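Local coordinates for period circadian protein homolog 2 (Mus musculus, PDB 3GDI) that probably acts as a transcription regulator of the mammalian circadian clock, using tandem PAS domains for protein-protein interaction, at residues T168-P173 against I259-G264; N174-A179 against L195-V200; T246-F251 against G264-R269. All blocks are in the same frame, centred on the assembly; numbering follows the deposited sequence.

Interaction 1 of 3, residues T168-P173 against I259-G264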
loop_
_atom_site.group_PDB
_atom_site.type_symbol
_atom_site.label_atom_id
_atom_site.label_comp_id
_atom_site.label_asym_id
_atom_site.label_seq_id
_atom_site.Cartn_x
_atom_site.Cartn_y
_atom_site.Cartn_z
ATOM N N THR A 168 -4.384 2.159 15.528
ATOM C CA THR A 168 -3.963 0.826 15.120
ATOM C C THR A 168 -2.894 0.855 14.034
ATOM O O THR A 168 -2.756 1.825 13.303
ATOM C CB THR A 168 -5.141 -0.014 14.594
ATOM O OG1 THR A 168 -5.502 0.445 13.289
ATOM C CG2 THR A 168 -6.353 0.119 15.514
ATOM N N THR A 169 -2.131 -0.227 13.953
ATOM C CA THR A 169 -1.088 -0.366 12.956
ATOM C C THR A 169 -1.208 -1.764 12.373
ATOM O O THR A 169 -1.629 -2.706 13.058
ATOM C CB THR A 169 0.302 -0.231 13.568
ATOM O OG1 THR A 169 0.474 -1.243 14.565
ATOM C CG2 THR A 169 0.488 1.136 14.190
ATOM N N THR A 170 -0.841 -1.889 11.104
ATOM C CA THR A 170 -0.878 -3.168 10.411
ATOM C C THR A 170 0.471 -3.373 9.736
ATOM O O THR A 170 1.043 -2.431 9.213
ATOM C CB THR A 170 -1.966 -3.176 9.325
ATOM O OG1 THR A 170 -3.236 -2.916 9.928
ATOM C CG2 THR A 170 -2.019 -4.530 8.614
ATOM N N HIS A 171 1.004 -4.581 9.777
ATOM C CA HIS A 171 2.256 -4.834 9.093
ATOM C C HIS A 171 2.337 -6.231 8.481
ATOM O O HIS A 171 1.670 -7.164 8.927
ATOM C CB HIS A 171 3.484 -4.521 9.978
ATOM C CG HIS A 171 3.641 -5.374 11.204
ATOM N ND1 HIS A 171 3.161 -4.996 12.442
ATOM C CD2 HIS A 171 4.359 -6.503 11.412
ATOM C CE1 HIS A 171 3.583 -5.847 13.359
ATOM N NE2 HIS A 171 4.314 -6.771 12.761
ATOM N N THR A 172 3.111 -6.346 7.411
ATOM C CA THR A 172 3.284 -7.611 6.723
ATOM C C THR A 172 4.317 -8.456 7.461
ATOM O O THR A 172 5.002 -7.979 8.365
ATOM C CB THR A 172 3.721 -7.385 5.246
ATOM O OG1 THR A 172 4.590 -6.249 5.166
ATOM C CG2 THR A 172 2.515 -7.150 4.357
ATOM N N PRO A 173 4.440 -9.733 7.089
ATOM C CA PRO A 173 5.416 -10.574 7.781
ATOM C C PRO A 173 6.841 -10.042 7.736
ATOM O O PRO A 173 7.593 -10.237 8.684
ATOM C CB PRO A 173 5.260 -11.918 7.077
ATOM C CG PRO A 173 3.801 -11.922 6.694
ATOM C CD PRO A 173 3.644 -10.527 6.137
ATOM N N ILE A 259 0.263 -16.485 7.950
ATOM C CA ILE A 259 -0.102 -15.152 8.400
ATOM C C ILE A 259 0.175 -14.158 7.274
ATOM O O ILE A 259 1.270 -14.168 6.705
ATOM C CB ILE A 259 0.722 -14.761 9.667
ATOM C CG1 ILE A 259 0.087 -15.404 10.902
ATOM C CG2 ILE A 259 0.837 -13.239 9.794
ATOM C CD1 ILE A 259 0.640 -14.904 12.231
ATOM N N SER A 260 -0.822 -13.323 6.951
ATOM C CA SER A 260 -0.698 -12.304 5.908
ATOM C C SER A 260 -0.426 -10.907 6.489
ATOM O O SER A 260 0.283 -10.108 5.873
ATOM C CB SER A 260 -1.964 -12.237 5.062
ATOM O OG SER A 260 -2.228 -13.464 4.420
ATOM N N PHE A 261 -1.004 -10.611 7.654
ATOM C CA PHE A 261 -0.810 -9.322 8.318
ATOM C C PHE A 261 -0.783 -9.487 9.836
ATOM O O PHE A 261 -1.354 -10.424 10.375
ATOM C CB PHE A 261 -1.959 -8.345 8.036
ATOM C CG PHE A 261 -2.212 -8.081 6.594
ATOM C CD1 PHE A 261 -3.176 -8.806 5.905
ATOM C CD2 PHE A 261 -1.517 -7.070 5.931
ATOM C CE1 PHE A 261 -3.451 -8.532 4.577
ATOM C CE2 PHE A 261 -1.782 -6.782 4.593
ATOM C CZ PHE A 261 -2.749 -7.511 3.911
ATOM N N ILE A 262 -0.139 -8.547 10.515
ATOM C CA ILE A 262 -0.090 -8.531 11.972
ATOM C C ILE A 262 -0.776 -7.213 12.284
ATOM O O ILE A 262 -0.365 -6.188 11.749
ATOM C CB ILE A 262 1.343 -8.422 12.505
ATOM C CG1 ILE A 262 2.192 -9.604 12.016
ATOM C CG2 ILE A 262 1.312 -8.344 14.028
ATOM C CD1 ILE A 262 1.924 -10.898 12.763
ATOM N N ILE A 263 -1.819 -7.223 13.114
ATOM C CA ILE A 263 -2.517 -5.988 13.465
ATOM C C ILE A 263 -2.415 -5.680 14.939
ATOM O O ILE A 263 -2.576 -6.565 15.775
ATOM C CB ILE A 263 -3.997 -6.044 13.127
ATOM C CG1 ILE A 263 -4.573 -7.384 13.573
ATOM C CG2 ILE A 263 -4.192 -5.806 11.659
ATOM C CD1 ILE A 263 -6.034 -7.581 13.211
ATOM N N GLY A 264 -2.158 -4.417 15.256
ATOM C CA GLY A 264 -2.047 -4.017 16.642
ATOM C C GLY A 264 -2.985 -2.868 16.950
ATOM O O GLY A 264 -3.181 -1.972 16.132
HETATM O O HOH W 1 0.953 -3.576 13.466
#
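Thr-169 and Gly-264 exchange two backbone hydrogen bonds, Gly-264 N reaching Thr-169 O at 2.8 Å and Thr-169 N reaching Gly-264 O at 3.0 Å. Two residues further along, His-171 and Ile-262 repeat the reciprocal pair, and Thr-170 with Ile-263 forms the non-hydrogen-bonded pair between them. The strands run antiparallel, at 159°, as neighbours in the sheet of a PAS fold. A water on the face of Thr-169 and His-171 stitches their side chains together: it lies 2.6 Å from Thr-169 OG1 and 2.8 Å from His-171 ND1, and donates weak bonds to the carbonyl oxygens of Thr-169 and Ile-262. His-171 CG sits between the backbone N and the carbonyl carbon (chi1 64°); one face of the imidazole lies over Ile-262, whose CB, offset toward the rim, makes a CH-pi contact 3.5 Å from the ring centroid. His-171 NE2 is hydrogen-bonded to His-216 NE2. On the other face, Thr-170 CG2 packs 3.7 Å from Phe-261 CD2, while Thr-170 OG1 lies beside Ile-263 CG2. Where the first strand has ended, Pro-173 CG rests against the carbonyl oxygen of Ile-259. Helix 209-221 packs on Ile-259 and Ile-262, strands 177-180 and 241-252 flank the pair, and Phe-261 stacks on Phe-261 of the second subunit.

Interaction 2 of 3, residues N174-A179 against L195-V200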
loop_
_atom_site.group_PDB
_atom_site.type_symbol
_atom_site.label_atom_id
_atom_site.label_comp_id
_atom_site.label_asym_id
_atom_site.label_seq_id
_atom_site.Cartn_x
_atom_site.Cartn_y
_atom_site.Cartn_z
ATOM N N ASN A 174 7.213 -9.360 6.649
ATOM C CA ASN A 174 8.570 -8.803 6.526
ATOM C C ASN A 174 8.752 -7.633 7.497
ATOM O O ASN A 174 9.788 -6.963 7.497
ATOM C CB ASN A 174 8.861 -8.331 5.089
ATOM C CG ASN A 174 7.959 -7.198 4.657
ATOM O OD1 ASN A 174 7.124 -6.735 5.430
ATOM N ND2 ASN A 174 8.115 -6.749 3.426
ATOM N N CYS A 175 7.731 -7.385 8.311
ATOM C CA CYS A 175 7.777 -6.332 9.318
ATOM C C CYS A 175 7.857 -4.875 8.874
ATOM O O CYS A 175 8.420 -4.049 9.587
ATOM C CB CYS A 175 8.908 -6.611 10.306
ATOM S SG CYS A 175 8.560 -8.019 11.378
ATOM N N LEU A 176 7.306 -4.569 7.702
ATOM C CA LEU A 176 7.245 -3.197 7.215
ATOM C C LEU A 176 5.780 -2.785 7.387
ATOM O O LEU A 176 4.877 -3.562 7.067
ATOM C CB LEU A 176 7.607 -3.130 5.733
ATOM C CG LEU A 176 9.068 -3.067 5.308
ATOM C CD1 LEU A 176 9.955 -3.686 6.374
ATOM C CD2 LEU A 176 9.212 -3.767 3.951
ATOM N N PHE A 177 5.531 -1.583 7.894
ATOM C CA PHE A 177 4.144 -1.131 8.076
ATOM C C PHE A 177 3.377 -1.291 6.772
ATOM O O PHE A 177 3.952 -1.171 5.696
ATOM C CB PHE A 177 4.099 0.351 8.483
ATOM C CG PHE A 177 4.529 0.612 9.901
ATOM C CD1 PHE A 177 3.773 0.134 10.976
ATOM C CD2 PHE A 177 5.688 1.325 10.167
ATOM C CE1 PHE A 177 4.168 0.364 12.298
ATOM C CE2 PHE A 177 6.091 1.561 11.487
ATOM C CZ PHE A 177 5.325 1.077 12.554
ATOM N N GLN A 178 2.080 -1.565 6.863
ATOM C CA GLN A 178 1.246 -1.687 5.674
ATOM C C GLN A 178 0.242 -0.530 5.689
ATOM O O GLN A 178 -0.204 -0.034 4.643
ATOM C CB GLN A 178 0.500 -3.034 5.661
ATOM C CG GLN A 178 -0.424 -3.218 4.453
ATOM C CD GLN A 178 -1.825 -2.654 4.701
ATOM O OE1 GLN A 178 -2.585 -2.376 3.760
ATOM N NE2 GLN A 178 -2.180 -2.509 5.968
ATOM N N ALA A 179 -0.109 -0.118 6.901
ATOM C CA ALA A 179 -1.039 0.968 7.091
ATOM C C ALA A 179 -1.006 1.393 8.539
ATOM O O ALA A 179 -0.588 0.634 9.419
ATOM C CB ALA A 179 -2.436 0.531 6.716
ATOM N N LEU A 195 5.334 6.398 7.520
ATOM C CA LEU A 195 5.544 5.079 8.111
ATOM C C LEU A 195 5.276 3.891 7.192
ATOM O O LEU A 195 5.811 2.812 7.417
ATOM C CB LEU A 195 4.677 4.942 9.369
ATOM C CG LEU A 195 5.138 5.827 10.522
ATOM C CD1 LEU A 195 4.101 5.910 11.633
ATOM C CD2 LEU A 195 6.441 5.244 11.034
ATOM N N ILE A 196 4.453 4.071 6.166
ATOM C CA ILE A 196 4.158 2.959 5.273
ATOM C C ILE A 196 5.413 2.466 4.559
ATOM O O ILE A 196 6.138 3.255 3.965
ATOM C CB ILE A 196 3.093 3.343 4.222
ATOM C CG1 ILE A 196 1.747 3.580 4.902
ATOM C CG2 ILE A 196 2.927 2.225 3.214
ATOM C CD1 ILE A 196 0.651 4.024 3.945
ATOM N N GLU A 197 5.660 1.157 4.633
ATOM C CA GLU A 197 6.815 0.517 3.999
ATOM C C GLU A 197 8.142 0.683 4.737
ATOM O O GLU A 197 9.208 0.427 4.164
ATOM C CB GLU A 197 6.996 1.021 2.562
ATOM C CG GLU A 197 5.796 0.816 1.646
ATOM C CD GLU A 197 5.602 -0.625 1.234
ATOM O OE1 GLU A 197 4.784 -0.868 0.322
ATOM O OE2 GLU A 197 6.257 -1.514 1.815
ATOM N N THR A 198 8.096 1.110 5.994
ATOM C CA THR A 198 9.324 1.263 6.765
ATOM C C THR A 198 9.342 0.217 7.880
ATOM O O THR A 198 8.291 -0.278 8.289
ATOM C CB THR A 198 9.441 2.686 7.351
ATOM O OG1 THR A 198 8.554 2.832 8.465
ATOM C CG2 THR A 198 9.075 3.721 6.291
ATOM N N PRO A 199 10.537 -0.129 8.395
ATOM C CA PRO A 199 10.621 -1.132 9.461
ATOM C C PRO A 199 9.854 -0.758 10.710
ATOM O O PRO A 199 10.012 0.331 11.244
ATOM C CB PRO A 199 12.129 -1.239 9.736
ATOM C CG PRO A 199 12.761 -0.821 8.430
ATOM C CD PRO A 199 11.883 0.362 8.042
ATOM N N VAL A 200 9.025 -1.680 11.167
ATOM C CA VAL A 200 8.251 -1.497 12.378
ATOM C C VAL A 200 9.209 -1.320 13.547
ATOM O O VAL A 200 9.050 -0.422 14.369
ATOM C CB VAL A 200 7.401 -2.746 12.655
ATOM C CG1 VAL A 200 6.798 -2.686 14.052
ATOM C CG2 VAL A 200 6.327 -2.877 11.587
HETATM O O HOH W 2 6.375 -4.568 2.617
#
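Phe-177 is the hub of this contact, in which the loop leading into strand 177-180, the outermost on its side of the PAS-fold sheet within this chain, meets a type II beta turn, Leu-195 to Thr-198, and the residues that follow it. One face of its ring receives Val-200, whose CG2 stands 4.0 Å from the centroid and almost on the ring normal in a CH-pi contact. Leu-195 lies side by side with the phenylalanine, CD2 being 3.7 Å from Phe-177 CE2, while Thr-198 OG1, which donates to Leu-195 O, comes to the ring edge in its plane. The backbone of Phe-177 is held at both ends, N donating to Thr-198 O and O accepting from Glu-197 N. Val-200 also binds through its backbone: its N donates to Cys-175 O at 2.9 Å in a nearly straight bond (169°). Between these bonds Leu-176 lays CG against Glu-197 O, and its CA approaches Thr-198 O. Just before it, an Asx turn brings Leu-176 N to Asn-174 OD1, which also takes a hydrogen bond from Thr-172. A water bridges the two segments, accepting from Asn-174 ND2 at 2.9 Å and donating to Glu-197 OE2 at 3.2 Å.

Interaction 3 of 3, residues T246-F251 against G264-R269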
loop_
_atom_site.group_PDB
_atom_site.type_symbol
_atom_site.label_atom_id
_atom_site.label_comp_id
_atom_site.label_asym_id
_atom_site.label_seq_id
_atom_site.Cartn_x
_atom_site.Cartn_y
_atom_site.Cartn_z
ATOM N N THR A 246 -0.558 -2.471 24.333
ATOM C CA THR A 246 -0.972 -3.036 23.069
ATOM C C THR A 246 -1.672 -4.366 23.093
ATOM O O THR A 246 -1.428 -5.207 23.951
ATOM C CB THR A 246 0.239 -3.167 22.133
ATOM O OG1 THR A 246 0.861 -1.883 21.973
ATOM C CG2 THR A 246 -0.191 -3.697 20.778
ATOM N N SER A 247 -2.551 -4.536 22.118
ATOM C CA SER A 247 -3.290 -5.770 21.930
ATOM C C SER A 247 -2.859 -6.248 20.539
ATOM O O SER A 247 -2.973 -5.511 19.566
ATOM C CB SER A 247 -4.788 -5.498 21.960
ATOM O OG SER A 247 -5.492 -6.559 21.338
ATOM N N TRP A 248 -2.349 -7.469 20.452
ATOM C CA TRP A 248 -1.878 -7.995 19.180
ATOM C C TRP A 248 -2.738 -9.101 18.568
ATOM O O TRP A 248 -3.283 -9.946 19.277
ATOM C CB TRP A 248 -0.448 -8.513 19.320
ATOM C CG TRP A 248 0.558 -7.457 19.653
ATOM C CD1 TRP A 248 1.102 -7.199 20.880
ATOM C CD2 TRP A 248 1.121 -6.485 18.748
ATOM N NE1 TRP A 248 1.968 -6.128 20.797
ATOM C CE2 TRP A 248 1.994 -5.670 19.501
ATOM C CE3 TRP A 248 0.964 -6.224 17.376
ATOM C CZ2 TRP A 248 2.706 -4.609 18.932
ATOM C CZ3 TRP A 248 1.667 -5.171 16.810
ATOM C CH2 TRP A 248 2.529 -4.375 17.590
ATOM N N SER A 249 -2.837 -9.087 17.238
ATOM C CA SER A 249 -3.608 -10.087 16.510
ATOM C C SER A 249 -3.046 -10.290 15.094
ATOM O O SER A 249 -2.121 -9.590 14.670
ATOM C CB SER A 249 -5.072 -9.664 16.437
ATOM O OG SER A 249 -5.884 -10.762 16.057
ATOM N N SER A 250 -3.593 -11.251 14.358
ATOM C CA SER A 250 -3.108 -11.498 13.008
ATOM C C SER A 250 -4.221 -11.914 12.074
ATOM O O SER A 250 -5.258 -12.401 12.514
ATOM C CB SER A 250 -2.050 -12.604 13.018
ATOM O OG SER A 250 -2.559 -13.770 13.633
ATOM N N PHE A 251 -4.009 -11.691 10.783
ATOM C CA PHE A 251 -4.968 -12.119 9.786
ATOM C C PHE A 251 -4.305 -13.336 9.146
ATOM O O PHE A 251 -3.194 -13.238 8.631
ATOM C CB PHE A 251 -5.223 -11.022 8.748
ATOM C CG PHE A 251 -6.009 -9.845 9.282
ATOM C CD1 PHE A 251 -7.052 -10.039 10.190
ATOM C CD2 PHE A 251 -5.729 -8.551 8.856
ATOM C CE1 PHE A 251 -7.812 -8.957 10.662
ATOM C CE2 PHE A 251 -6.475 -7.465 9.318
ATOM C CZ PHE A 251 -7.521 -7.667 10.224
ATOM N N GLY A 264 -2.158 -4.417 15.256
ATOM C CA GLY A 264 -2.047 -4.017 16.642
ATOM C C GLY A 264 -2.985 -2.868 16.950
ATOM O O GLY A 264 -3.181 -1.972 16.132
ATOM N N ARG A 265 -3.587 -2.902 18.133
ATOM C CA ARG A 265 -4.493 -1.846 18.557
ATOM C C ARG A 265 -3.823 -1.246 19.765
ATOM O O ARG A 265 -3.751 -1.878 20.811
ATOM C CB ARG A 265 -5.845 -2.416 18.955
ATOM C CG ARG A 265 -6.840 -1.335 19.300
ATOM C CD ARG A 265 -8.132 -1.918 19.743
ATOM N NE ARG A 265 -9.230 -0.987 19.534
ATOM C CZ ARG A 265 -9.739 -0.211 20.482
ATOM N NH1 ARG A 265 -9.238 -0.258 21.711
ATOM N NH2 ARG A 265 -10.754 0.600 20.198
ATOM N N HIS A 266 -3.347 -0.020 19.619
ATOM C CA HIS A 266 -2.614 0.632 20.685
ATOM C C HIS A 266 -3.336 1.684 21.496
ATOM O O HIS A 266 -4.162 2.432 20.985
ATOM C CB HIS A 266 -1.348 1.248 20.101
ATOM C CG HIS A 266 -0.602 0.326 19.193
ATOM N ND1 HIS A 266 -0.619 0.458 17.822
ATOM C CD2 HIS A 266 0.145 -0.771 19.456
ATOM C CE1 HIS A 266 0.086 -0.518 17.279
ATOM N NE2 HIS A 266 0.560 -1.278 18.248
ATOM N N LYS A 267 -2.993 1.735 22.774
ATOM C CA LYS A 267 -3.562 2.710 23.684
ATOM C C LYS A 267 -2.362 3.397 24.304
ATOM O O LYS A 267 -1.538 2.751 24.961
ATOM C CB LYS A 267 -4.394 2.011 24.758
ATOM C CG LYS A 267 -5.476 2.892 25.364
ATOM C CD LYS A 267 -5.095 3.398 26.755
ATOM C CE LYS A 267 -5.179 2.278 27.796
ATOM N NZ LYS A 267 -4.604 2.679 29.114
ATOM N N VAL A 268 -2.233 4.697 24.062
ATOM C CA VAL A 268 -1.110 5.420 24.628
ATOM C C VAL A 268 -1.444 5.750 26.066
ATOM O O VAL A 268 -2.327 6.554 26.356
ATOM C CB VAL A 268 -0.749 6.702 23.806
ATOM C CG1 VAL A 268 -1.796 6.967 22.758
ATOM C CG2 VAL A 268 -0.559 7.895 24.722
ATOM N N ARG A 269 -0.736 5.085 26.967
ATOM C CA ARG A 269 -0.942 5.258 28.390
ATOM C C ARG A 269 -0.154 6.461 28.910
ATOM O O ARG A 269 -0.557 7.107 29.883
ATOM C CB ARG A 269 -0.519 3.985 29.112
ATOM C CG ARG A 269 -1.180 3.791 30.460
ATOM C CD ARG A 269 -0.652 2.526 31.102
ATOM N NE ARG A 269 0.801 2.586 31.238
ATOM C CZ ARG A 269 1.578 1.513 31.303
ATOM N NH1 ARG A 269 1.035 0.305 31.239
ATOM N NH2 ARG A 269 2.891 1.643 31.440
#
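Ser-247 and Arg-265 face each other as a hydrogen-bonded pair in the antiparallel hairpin of strands 241-252 and 259-268, part of the PAS-fold sheet. Both backbone groups of each residue are used: Arg-265 N donates to Ser-247 O at 3.0 Å (165°), in the carbonyl plane, and Ser-247 N donates to Arg-265 O at 3.2 Å, tilted out of it. Ser-247 O also meets Gly-264 CA in a CA-H...O contact of 3.4 Å. The non-hydrogen-bonded pairs to each side, Thr-246 with His-266 and Trp-248 with Gly-264, turn their backbone polar groups outward; Thr-246 bonds with Tyr-229 and Trp-248 with Phe-227 in the next strand. Among the hydroxyls, Ser-249 OG is satisfied by Gly-224 O, and Ser-247 OG has a weak bond with Trp-255 of the second subunit. Thr-246 OG1 is buried without a partner in the model; the neighbouring His-266 imidazole is probably turned over there, so the identity of its ring atoms is doubtful. Past the paired residues, Arg-269 forms a salt bridge with Asp-245, to which Lys-267 makes a long, weak ion pair. On the face bearing Thr-246, Trp-248 and His-266, the histidine turns an edge toward the indole face in an offset edge-to-face arrangement, the centroid of the Trp-248 six-membered ring 5.4 Å from that of the His-266 ring and the planes at 75°. The six-membered ring of Trp-248 also lies by the glycine, Trp-248 CE3 being 3.8 Å from Gly-264 CA.

From the N terminus, strand 166-171 opens interaction 1, and the chain turns back at once into strand 177-180, its neighbour in the sheet. Interaction 2 then closes a short loop at 195-200, wholly nested inside the much larger one that interaction 1 shuts when the chain returns at 259-264. Strand 241-252, laid down before that return, opens interaction 3, which closes at 264-269; interactions 1 and 3 therefore cross, while 2 and 3 follow in series. Gly-264 belongs to both 1 and 3, so strand 259-268 serves both of those contacts, one along each edge. Backbone bonds from Thr-170 to Gln-178 and Ala-179 join interactions 1 and 2, and all three contacts reach the second subunit.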